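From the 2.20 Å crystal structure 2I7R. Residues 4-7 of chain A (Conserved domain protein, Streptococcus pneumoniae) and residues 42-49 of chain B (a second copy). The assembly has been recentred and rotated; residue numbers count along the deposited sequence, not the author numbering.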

# COMPACT_ATOMS: atom_id res chain seq x y z
N MSE A 4 -1.15 -14.32 -8.49
CA MSE A 4 -1.02 -12.86 -8.15
C MSE A 4 -0.39 -12.61 -6.78
O MSE A 4 -0.71 -13.29 -5.81
CB MSE A 4 -2.39 -12.16 -8.18
CG MSE A 4 -2.94 -11.76 -9.53
SE MSE A 4 -4.69 -10.82 -9.26
CE MSE A 4 -5.30 -11.82 -7.68
N ASN A 5 0.46 -11.59 -6.70
CA ASN A 5 1.19 -11.28 -5.47
C ASN A 5 1.47 -9.78 -5.34
O ASN A 5 2.31 -9.22 -6.06
CB ASN A 5 2.51 -12.09 -5.40
CG ASN A 5 3.23 -11.97 -4.05
OD1 ASN A 5 2.61 -11.98 -2.99
ND2 ASN A 5 4.56 -11.90 -4.10
N LEU A 6 0.71 -9.14 -4.45
CA LEU A 6 0.91 -7.74 -4.08
C LEU A 6 2.22 -7.62 -3.31
O LEU A 6 2.30 -8.05 -2.19
CB LEU A 6 -0.28 -7.21 -3.25
CG LEU A 6 -0.23 -5.83 -2.60
CD1 LEU A 6 0.21 -4.78 -3.57
CD2 LEU A 6 -1.59 -5.48 -2.03
N ASN A 7 3.19 -6.97 -3.95
CA ASN A 7 4.64 -7.12 -3.77
C ASN A 7 5.30 -5.81 -3.40
O ASN A 7 6.33 -5.79 -2.75
CB ASN A 7 5.28 -7.49 -5.15
CG ASN A 7 5.86 -8.83 -5.15
OD1 ASN A 7 5.49 -9.66 -4.34
ND2 ASN A 7 6.79 -9.09 -6.05
N THR B 42 -7.48 -10.89 -0.52
CA THR B 42 -6.17 -11.51 -0.35
C THR B 42 -5.55 -11.53 -1.75
O THR B 42 -6.20 -11.94 -2.71
CB THR B 42 -6.31 -12.93 0.29
OG1 THR B 42 -6.99 -12.79 1.55
CG2 THR B 42 -4.95 -13.60 0.54
N ILE B 43 -4.34 -11.01 -1.87
CA ILE B 43 -3.65 -10.97 -3.15
C ILE B 43 -2.30 -11.65 -2.98
O ILE B 43 -1.23 -11.01 -2.88
CB ILE B 43 -3.53 -9.53 -3.74
CG1 ILE B 43 -4.89 -8.82 -3.83
CG2 ILE B 43 -2.85 -9.58 -5.11
CD1 ILE B 43 -4.77 -7.32 -4.03
N GLY B 44 -2.37 -12.98 -2.95
CA GLY B 44 -1.22 -13.83 -2.70
C GLY B 44 -0.98 -13.89 -1.21
O GLY B 44 -1.79 -14.45 -0.48
N SER B 45 0.11 -13.28 -0.77
CA SER B 45 0.54 -13.35 0.63
C SER B 45 0.35 -11.99 1.33
O SER B 45 0.93 -11.72 2.42
CB SER B 45 2.03 -13.76 0.68
OG SER B 45 2.83 -12.79 -0.03
N HIS B 46 -0.42 -11.11 0.71
CA HIS B 46 -0.66 -9.80 1.27
C HIS B 46 -2.13 -9.42 1.11
O HIS B 46 -2.81 -9.86 0.18
CB HIS B 46 0.32 -8.82 0.64
CG HIS B 46 1.74 -9.29 0.70
ND1 HIS B 46 2.29 -10.14 -0.25
CD2 HIS B 46 2.72 -9.08 1.61
CE1 HIS B 46 3.55 -10.39 0.05
NE2 HIS B 46 3.84 -9.76 1.18
N CYS B 47 -2.65 -8.66 2.06
CA CYS B 47 -4.08 -8.31 2.04
C CYS B 47 -4.28 -6.86 1.65
O CYS B 47 -3.41 -6.03 1.86
CB CYS B 47 -4.75 -8.60 3.39
SG CYS B 47 -5.15 -10.36 3.70
N LEU B 48 -5.43 -6.57 1.07
CA LEU B 48 -5.82 -5.22 0.71
C LEU B 48 -7.22 -5.02 1.22
O LEU B 48 -8.14 -5.72 0.81
CB LEU B 48 -5.77 -5.02 -0.81
CG LEU B 48 -6.26 -3.70 -1.40
CD1 LEU B 48 -5.37 -2.53 -0.99
CD2 LEU B 48 -6.28 -3.80 -2.90
N MSE B 49 -7.37 -4.08 2.15
CA MSE B 49 -8.66 -3.73 2.70
C MSE B 49 -9.13 -2.40 2.11
O MSE B 49 -8.31 -1.51 1.79
CB MSE B 49 -8.62 -3.59 4.23
CG MSE B 49 -8.73 -4.89 5.06
SE MSE B 49 -7.66 -6.42 4.46
CE MSE B 49 -6.01 -5.54 4.02

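Read along chain B, this contact sets a strand segment of one copy, A:Asn5 to A:Asn7, against a tight turn of the other. B:Thr42 stands clear, its CA-to-CB bond pointing away, and the work begins at B:Ile43. Its carbonyl takes the one backbone hydrogen bond between the stretches, from A:Leu6 N to B:Ile43 O at 3.1 Å and nearly straight at 166°. The same oxygen receives a CA-H...O contact from A:Asn5 CA, 3.6 Å from B:Ile43 O, so one acceptor meets two successive residues. Beside this polar contact the side chain packs: B:Ile43 CG2 lies 4.0 Å from CB of A:Met4, which is a selenomethionine, and also 4.0 Å from A:Leu6 CB, bridging the alternate residues that flank A:Asn5.

The turn itself is held by B:Ile43 N donating to B:His46 O at 2.8 Å. B:Gly44 fits for two reasons: its phi of 82° favours glycine, and an ideal CB would lie 2.5 Å from A:Met4 O and 2.9 Å from A:Asn5 OD1, both clashes. Without it, B:Gly44 CA can approach A:Met4 O to 3.2 Å.

Next comes the polar pairing. Although the CA-to-CB bond of A:Asn5 points away, its amide end swings back, and B:Ser45 OG donates to A:Asn5 OD1 at 3.1 Å. B:His46 adds a weak bond to that acceptor, ND1 to A:Asn5 OD1 at 3.3 Å and 131°, with the oxygen at the ring edge. A:Leu6 O is closer to B:His46 ND1, at 2.9 Å, but the angle is too poor for a hydrogen bond: proximity alone is no rule.

The CA-to-CB bond of B:Cys47 points away. The CA-to-CB bond of B:Leu48 points toward the partner, and its CB makes a loose apolar contact with A:Leu6 CD2 at 4.4 Å; B:Met49 is out of reach.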